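Local atomic coordinates of stress response kinase A (Escherichia coli, PDB entry 1ZYL), a protein that phosphorylates proteins, itself included, on serine and threonine using ATP, and probably helps the cell withstand stress from reactive oxygen species. Residues A[42-47]-A[52-57]; A[93-96]-A[101-104]. All coordinates share one frame; numbering follows the deposited sequence.

Interaction 1 of 2, residues A[42-47]-A[52-57]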
ATOM      1  N   TYR A  42     -15.368  -5.061   8.426  1.00 36.57           N
ATOM      2  CA  TYR A  42     -16.370  -6.066   8.756  1.00 40.23           C
ATOM      3  C   TYR A  42     -17.282  -6.230   7.544  1.00 43.06           C
ATOM      4  O   TYR A  42     -17.516  -5.267   6.812  1.00 44.63           O
ATOM      5  CB  TYR A  42     -17.207  -5.627   9.969  1.00 39.65           C
ATOM      6  CG  TYR A  42     -16.471  -5.587  11.300  1.00 39.26           C
ATOM      7  CD1 TYR A  42     -15.730  -4.471  11.687  1.00 38.23           C
ATOM      8  CD2 TYR A  42     -16.524  -6.675  12.176  1.00 40.47           C
ATOM      9  CE1 TYR A  42     -15.056  -4.438  12.921  1.00 39.86           C
ATOM     10  CE2 TYR A  42     -15.858  -6.656  13.409  1.00 40.73           C
ATOM     11  CZ  TYR A  42     -15.127  -5.538  13.776  1.00 41.34           C
ATOM     12  OH  TYR A  42     -14.469  -5.533  14.991  1.00 39.73           O
ATOM     13  N   GLN A  43     -17.786  -7.442   7.333  1.00 46.38           N
ATOM     14  CA  GLN A  43     -18.680  -7.736   6.210  1.00 49.86           C
ATOM     15  C   GLN A  43     -20.105  -7.906   6.735  1.00 52.43           C
ATOM     16  O   GLN A  43     -20.304  -8.247   7.900  1.00 51.99           O
ATOM     17  CB  GLN A  43     -18.245  -9.030   5.518  1.00 51.80           C
ATOM     18  CG  GLN A  43     -19.051  -9.398   4.277  1.00 54.29           C
ATOM     19  CD  GLN A  43     -18.841 -10.843   3.855  1.00 56.29           C
ATOM     20  OE1 GLN A  43     -19.331 -11.768   4.505  1.00 57.84           O
ATOM     21  NE2 GLN A  43     -18.100 -11.045   2.769  1.00 55.15           N
ATOM     22  N   PHE A  44     -21.095  -7.677   5.878  1.00 55.63           N
ATOM     23  CA  PHE A  44     -22.489  -7.819   6.286  1.00 57.84           C
ATOM     24  C   PHE A  44     -23.431  -7.840   5.080  1.00 59.58           C
ATOM     25  O   PHE A  44     -23.257  -7.072   4.137  1.00 59.29           O
ATOM     26  CB  PHE A  44     -22.866  -6.679   7.242  1.00 57.36           C
ATOM     27  CG  PHE A  44     -22.942  -5.327   6.584  1.00 57.93           C
ATOM     28  CD1 PHE A  44     -24.139  -4.864   6.050  1.00 57.85           C
ATOM     29  CD2 PHE A  44     -21.815  -4.521   6.486  1.00 58.52           C
ATOM     30  CE1 PHE A  44     -24.211  -3.617   5.427  1.00 57.69           C
ATOM     31  CE2 PHE A  44     -21.878  -3.270   5.863  1.00 58.58           C
ATOM     32  CZ  PHE A  44     -23.079  -2.820   5.334  1.00 57.91           C
ATOM     33  N   GLN A  45     -24.418  -8.733   5.108  1.00 62.67           N
ATOM     34  CA  GLN A  45     -25.386  -8.839   4.016  1.00 64.93           C
ATOM     35  C   GLN A  45     -26.391  -7.701   4.109  1.00 66.27           C
ATOM     36  O   GLN A  45     -26.405  -6.949   5.083  1.00 65.86           O
ATOM     37  CB  GLN A  45     -26.137 -10.169   4.078  1.00 64.78           C
ATOM     38  CG  GLN A  45     -25.259 -11.392   3.993  1.00 65.76           C
ATOM     39  CD  GLN A  45     -26.044 -12.670   4.200  1.00 67.34           C
ATOM     40  OE1 GLN A  45     -26.882 -13.038   3.376  1.00 67.41           O
ATOM     41  NE2 GLN A  45     -25.784 -13.351   5.311  1.00 68.72           N
ATOM     42  N   ASP A  46     -27.242  -7.591   3.095  1.00 69.04           N
ATOM     43  CA  ASP A  46     -28.253  -6.541   3.048  1.00 71.54           C
ATOM     44  C   ASP A  46     -29.637  -7.179   2.942  1.00 72.21           C
ATOM     45  O   ASP A  46     -29.748  -8.390   2.763  1.00 72.13           O
ATOM     46  CB  ASP A  46     -27.987  -5.646   1.833  1.00 73.66           C
ATOM     47  CG  ASP A  46     -28.751  -4.343   1.885  1.00 75.76           C
ATOM     48  OD1 ASP A  46     -28.588  -3.591   2.874  1.00 77.11           O
ATOM     49  OD2 ASP A  46     -29.508  -4.067   0.930  1.00 76.24           O
ATOM     50  N   GLU A  47     -30.688  -6.373   3.072  1.00 73.08           N
ATOM     51  CA  GLU A  47     -32.055  -6.884   2.959  1.00 73.93           C
ATOM     52  C   GLU A  47     -32.279  -7.301   1.505  1.00 74.37           C
ATOM     53  O   GLU A  47     -32.950  -6.606   0.736  1.00 73.48           O
ATOM     54  CB  GLU A  47     -33.066  -5.804   3.361  1.00 74.31           C
ATOM     55  CG  GLU A  47     -32.943  -4.519   2.564  1.00 74.71           C
ATOM     56  CD  GLU A  47     -32.608  -3.325   3.433  1.00 75.08           C
ATOM     57  OE1 GLU A  47     -31.723  -3.456   4.305  1.00 75.03           O
ATOM     58  OE2 GLU A  47     -33.222  -2.254   3.235  1.00 74.80           O
ATOM     59  N   PHE A  52     -21.713  -6.853   1.757  1.00 56.08           N
ATOM     60  CA  PHE A  52     -21.077  -5.536   1.875  1.00 51.08           C
ATOM     61  C   PHE A  52     -19.964  -5.610   2.920  1.00 47.91           C
ATOM     62  O   PHE A  52     -19.804  -6.621   3.606  1.00 48.39           O
ATOM     63  CB  PHE A  52     -22.092  -4.497   2.357  1.00 49.79           C
ATOM     64  CG  PHE A  52     -22.885  -3.861   1.265  1.00 49.88           C
ATOM     65  CD1 PHE A  52     -22.291  -2.950   0.401  1.00 50.41           C
ATOM     66  CD2 PHE A  52     -24.241  -4.144   1.120  1.00 51.52           C
ATOM     67  CE1 PHE A  52     -23.034  -2.322  -0.597  1.00 51.71           C
ATOM     68  CE2 PHE A  52     -24.999  -3.525   0.127  1.00 51.44           C
ATOM     69  CZ  PHE A  52     -24.395  -2.610  -0.734  1.00 52.03           C
ATOM     70  N   VAL A  53     -19.202  -4.531   3.047  1.00 43.44           N
ATOM     71  CA  VAL A  53     -18.133  -4.468   4.041  1.00 38.06           C
ATOM     72  C   VAL A  53     -18.017  -3.040   4.550  1.00 35.24           C
ATOM     73  O   VAL A  53     -18.089  -2.091   3.776  1.00 34.08           O
ATOM     74  CB  VAL A  53     -16.749  -4.904   3.471  1.00 35.92           C
ATOM     75  CG1 VAL A  53     -16.786  -6.352   3.035  1.00 34.91           C
ATOM     76  CG2 VAL A  53     -16.360  -4.031   2.309  1.00 36.41           C
ATOM     77  N   VAL A  54     -17.872  -2.881   5.858  1.00 33.72           N
ATOM     78  CA  VAL A  54     -17.719  -1.546   6.407  1.00 33.11           C
ATOM     79  C   VAL A  54     -16.243  -1.434   6.706  1.00 32.80           C
ATOM     80  O   VAL A  54     -15.625  -2.406   7.143  1.00 32.26           O
ATOM     81  CB  VAL A  54     -18.468  -1.337   7.736  1.00 32.99           C
ATOM     82  CG1 VAL A  54     -19.060   0.063   7.755  1.00 30.53           C
ATOM     83  CG2 VAL A  54     -19.520  -2.408   7.942  1.00 30.99           C
ATOM     84  N   LYS A  55     -15.678  -0.260   6.465  1.00 31.95           N
ATOM     85  CA  LYS A  55     -14.274  -0.051   6.718  1.00 31.57           C
ATOM     86  C   LYS A  55     -14.181   1.118   7.668  1.00 31.74           C
ATOM     87  O   LYS A  55     -14.623   2.221   7.341  1.00 32.82           O
ATOM     88  CB  LYS A  55     -13.544   0.281   5.412  1.00 32.93           C
ATOM     89  CG  LYS A  55     -12.018   0.075   5.423  1.00 33.29           C
ATOM     90  CD  LYS A  55     -11.398   0.548   4.100  1.00 35.26           C
ATOM     91  CE  LYS A  55      -9.995  -0.040   3.841  1.00 38.30           C
ATOM     92  NZ  LYS A  55      -9.996  -1.446   3.292  1.00 37.62           N
ATOM     93  N   PHE A  56     -13.640   0.875   8.855  1.00 30.40           N
ATOM     94  CA  PHE A  56     -13.471   1.947   9.811  1.00 30.21           C
ATOM     95  C   PHE A  56     -12.035   2.385   9.744  1.00 30.31           C
ATOM     96  O   PHE A  56     -11.141   1.680  10.187  1.00 31.67           O
ATOM     97  CB  PHE A  56     -13.815   1.499  11.224  1.00 30.78           C
ATOM     98  CG  PHE A  56     -15.274   1.555  11.526  1.00 30.64           C
ATOM     99  CD1 PHE A  56     -16.152   0.651  10.941  1.00 30.86           C
ATOM    100  CD2 PHE A  56     -15.776   2.523  12.381  1.00 29.86           C
ATOM    101  CE1 PHE A  56     -17.513   0.709  11.206  1.00 31.06           C
ATOM    102  CE2 PHE A  56     -17.133   2.590  12.651  1.00 30.82           C
ATOM    103  CZ  PHE A  56     -18.005   1.680  12.062  1.00 29.97           C
ATOM    104  N   TYR A  57     -11.824   3.551   9.159  1.00 30.48           N
ATOM    105  CA  TYR A  57     -10.496   4.100   9.015  1.00 31.36           C
ATOM    106  C   TYR A  57      -9.901   4.334  10.390  1.00 31.71           C
ATOM    107  O   TYR A  57     -10.509   4.990  11.230  1.00 34.01           O
ATOM    108  CB  TYR A  57     -10.588   5.394   8.214  1.00 31.83           C
ATOM    109  CG  TYR A  57     -10.966   5.148   6.767  1.00 31.97           C
ATOM    110  CD1 TYR A  57     -10.015   4.694   5.854  1.00 30.70           C
ATOM    111  CD2 TYR A  57     -12.278   5.338   6.317  1.00 31.82           C
ATOM    112  CE1 TYR A  57     -10.350   4.437   4.529  1.00 31.24           C
ATOM    113  CE2 TYR A  57     -12.627   5.079   4.981  1.00 31.35           C
ATOM    114  CZ  TYR A  57     -11.652   4.626   4.096  1.00 30.43           C
ATOM    115  OH  TYR A  57     -11.962   4.338   2.786  1.00 27.74           O
TER
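Y42, Q43 and F44 pair with V54, V53 and F52 in a beta hairpin of the five-stranded antiparallel sheet. This sheet corresponds to the N-terminal lobe of the protein kinase-like fold. Y42 and V54 form one hydrogen-bonded pair: Y42 N gives to V54 O at 3.0 Å, in the carbonyl plane, and V54 N returns a bond to Y42 O. The next such pair is F44 with F52. F44 N reaches F52 O at 2.8 Å, with the donor standing above the carbonyl plane. The return bond, F52 N to F44 O, is bent and weak. Q43 and V53 lie between as a non-hydrogen-bonded pair. On their face of the sheet, Q43 CB rests on V53 CG1 at 3.9 Å.

The other face carries the aromatic contact. With chi1 at 70°, the F44 ring leans across to the neighbouring strand. F52 CB sits over one face of that ring, 3.7 Å from its centroid, as a CH-pi contact. V54 CG2 meets F44 CE2 obliquely. The F44 and F52 rings are near parallel (23°) but slid, centroids 5.8 Å apart, so they barely overlap. D46 CB closes on the edge of the F52 ring at CE2, 4.0 Å away.

F44 and V54 both pack on L20 of helix 13-22. Strand 32-34 flanks the hairpin beside 40-44, and strand 101-107 flanks it beside 52-57.

Interaction 2 of 2, residues A[93-96]-A[101-104]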
ATOM      1  N   GLN A  93     -22.827  12.098   1.136  1.00 57.68           N
ATOM      2  CA  GLN A  93     -21.448  11.736   0.851  1.00 55.91           C
ATOM      3  C   GLN A  93     -21.224  10.246   1.040  1.00 52.99           C
ATOM      4  O   GLN A  93     -22.172   9.472   1.188  1.00 51.85           O
ATOM      5  CB  GLN A  93     -20.489  12.503   1.759  1.00 57.67           C
ATOM      6  CG  GLN A  93     -20.502  12.013   3.190  1.00 58.62           C
ATOM      7  CD  GLN A  93     -21.846  12.204   3.849  1.00 59.14           C
ATOM      8  OE1 GLN A  93     -22.177  11.523   4.822  1.00 59.81           O
ATOM      9  NE2 GLN A  93     -22.630  13.146   3.329  1.00 59.00           N
ATOM     10  N   THR A  94     -19.951   9.865   1.043  1.00 49.75           N
ATOM     11  CA  THR A  94     -19.561   8.474   1.197  1.00 47.40           C
ATOM     12  C   THR A  94     -18.797   8.250   2.501  1.00 45.72           C
ATOM     13  O   THR A  94     -18.718   7.125   3.003  1.00 44.03           O
ATOM     14  CB  THR A  94     -18.681   8.017  -0.002  1.00 47.12           C
ATOM     15  OG1 THR A  94     -17.721   9.034  -0.321  1.00 44.95           O
ATOM     16  CG2 THR A  94     -19.535   7.757  -1.220  1.00 46.76           C
ATOM     17  N   LEU A  95     -18.258   9.333   3.051  1.00 44.80           N
ATOM     18  CA  LEU A  95     -17.471   9.276   4.282  1.00 44.90           C
ATOM     19  C   LEU A  95     -18.279   9.431   5.562  1.00 46.63           C
ATOM     20  O   LEU A  95     -18.273  10.503   6.176  1.00 46.95           O
ATOM     21  CB  LEU A  95     -16.405  10.369   4.272  1.00 41.65           C
ATOM     22  CG  LEU A  95     -15.040   9.992   4.832  1.00 39.32           C
ATOM     23  CD1 LEU A  95     -14.386  11.250   5.403  1.00 36.16           C
ATOM     24  CD2 LEU A  95     -15.179   8.906   5.881  1.00 38.42           C
ATOM     25  N   LEU A  96     -18.956   8.368   5.979  1.00 47.73           N
ATOM     26  CA  LEU A  96     -19.736   8.435   7.205  1.00 49.58           C
ATOM     27  C   LEU A  96     -18.789   8.544   8.401  1.00 50.72           C
ATOM     28  O   LEU A  96     -17.588   8.284   8.287  1.00 50.79           O
ATOM     29  CB  LEU A  96     -20.624   7.194   7.350  1.00 48.72           C
ATOM     30  CG  LEU A  96     -21.468   6.752   6.147  1.00 47.11           C
ATOM     31  CD1 LEU A  96     -21.763   7.942   5.230  1.00 46.31           C
ATOM     32  CD2 LEU A  96     -20.716   5.685   5.384  1.00 47.01           C
ATOM     33  N   PHE A 101     -14.878   7.741  14.986  1.00 53.73           N
ATOM     34  CA  PHE A 101     -14.336   6.975  13.875  1.00 51.94           C
ATOM     35  C   PHE A 101     -15.029   7.321  12.567  1.00 49.86           C
ATOM     36  O   PHE A 101     -16.246   7.494  12.535  1.00 50.81           O
ATOM     37  CB  PHE A 101     -14.511   5.474  14.130  1.00 53.31           C
ATOM     38  CG  PHE A 101     -13.760   4.959  15.327  1.00 56.29           C
ATOM     39  CD1 PHE A 101     -14.005   5.473  16.601  1.00 56.73           C
ATOM     40  CD2 PHE A 101     -12.817   3.942  15.184  1.00 58.10           C
ATOM     41  CE1 PHE A 101     -13.322   4.981  17.714  1.00 57.47           C
ATOM     42  CE2 PHE A 101     -12.127   3.441  16.290  1.00 57.75           C
ATOM     43  CZ  PHE A 101     -12.381   3.964  17.558  1.00 58.42           C
ATOM     44  N   TYR A 102     -14.243   7.427  11.496  1.00 45.05           N
ATOM     45  CA  TYR A 102     -14.770   7.697  10.162  1.00 39.44           C
ATOM     46  C   TYR A 102     -14.964   6.318   9.562  1.00 37.53           C
ATOM     47  O   TYR A 102     -14.387   5.353  10.050  1.00 37.49           O
ATOM     48  CB  TYR A 102     -13.748   8.438   9.313  1.00 36.89           C
ATOM     49  CG  TYR A 102     -13.564   9.890   9.640  1.00 35.19           C
ATOM     50  CD1 TYR A 102     -14.499  10.841   9.230  1.00 34.90           C
ATOM     51  CD2 TYR A 102     -12.417  10.331  10.291  1.00 33.12           C
ATOM     52  CE1 TYR A 102     -14.285  12.202   9.448  1.00 34.17           C
ATOM     53  CE2 TYR A 102     -12.192  11.685  10.516  1.00 34.15           C
ATOM     54  CZ  TYR A 102     -13.126  12.616  10.085  1.00 34.78           C
ATOM     55  OH  TYR A 102     -12.862  13.957  10.240  1.00 35.25           O
ATOM     56  N   PHE A 103     -15.769   6.211   8.513  1.00 35.38           N
ATOM     57  CA  PHE A 103     -15.961   4.918   7.877  1.00 33.91           C
ATOM     58  C   PHE A 103     -16.706   5.034   6.565  1.00 34.37           C
ATOM     59  O   PHE A 103     -17.352   6.046   6.297  1.00 36.66           O
ATOM     60  CB  PHE A 103     -16.704   3.954   8.800  1.00 33.06           C
ATOM     61  CG  PHE A 103     -18.108   4.378   9.142  1.00 32.63           C
ATOM     62  CD1 PHE A 103     -18.347   5.510   9.910  1.00 33.63           C
ATOM     63  CD2 PHE A 103     -19.194   3.605   8.748  1.00 32.41           C
ATOM     64  CE1 PHE A 103     -19.649   5.859  10.286  1.00 34.16           C
ATOM     65  CE2 PHE A 103     -20.499   3.950   9.121  1.00 31.65           C
ATOM     66  CZ  PHE A 103     -20.724   5.074   9.889  1.00 32.03           C
ATOM     67  N   ALA A 104     -16.598   3.989   5.750  1.00 31.92           N
ATOM     68  CA  ALA A 104     -17.255   3.935   4.456  1.00 29.26           C
ATOM     69  C   ALA A 104     -17.738   2.510   4.233  1.00 29.04           C
ATOM     70  O   ALA A 104     -17.305   1.589   4.920  1.00 27.75           O
ATOM     71  CB  ALA A 104     -16.285   4.343   3.360  1.00 27.99           C
TER
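L96 and F103 form an antiparallel hydrogen-bonded pair at the start of the hairpin made by strands 96-98 and 101-107. This hairpin closes one side of the five-stranded sheet, with 96-98 as its outermost strand. F103 N donates to L96 O at 2.8 Å. The donor stands 38° out of the carbonyl plane, so the bond does not follow a lone pair.

L96 CB lies over one face of the F103 ring, 3.5 Å from the centroid and displaced toward the rim, in a CH-pi contact. The nearest ring atom to CB is CZ. The L96 CG turns anti to its carbonyl carbon (chi1 -48°) and is only loosely in touch with F103 CZ. Farther out, L96 CD2 runs beside the backbone of the partner strand, 3.5 Å from F103 O and 4.0 Å from A104 CA. A chi1 of 64° swings the F103 ring across to the neighbouring strand, against L96 CB. The L96 and F103 side chains cross at about a right angle.

L95 meets Y102 instead. Both of its methyl groups approach Y102 from the same side: L95 CD2 rests on Y102 CB, and L95 CD1 lies 3.9 Å from Y102 CD1, oblique to the ring. L95 also touches I67 of helix 64-79, and A104 and T94 touch H71 of the same helix. At the loop end of the contact, A104 CB packs against T94 O at 3.7 Å.

In the fold
Interactions 1 and 2 are two hairpin contacts of one five-stranded antiparallel sheet, with centres about 12 Å apart. They come in series along the chain: 42-47 with 52-57 closes first, helix 64-79 follows, and then 93-96 pairs with 101-104. The order across the sheet is 32-34, 40-44, 52-57, 101-107, 96-98. Strand 101-107, the later of its hairpin, is thus the one beside 52-57, and the contacts join directly. K55 N lies 2.9 Å from A104 O, a probable hydrogen bond, and the F56 and F103 rings stack. S36, an inferred ATP site, lies between strands 32-34 and 40-44, its side chain about 9 Å from that of Y42.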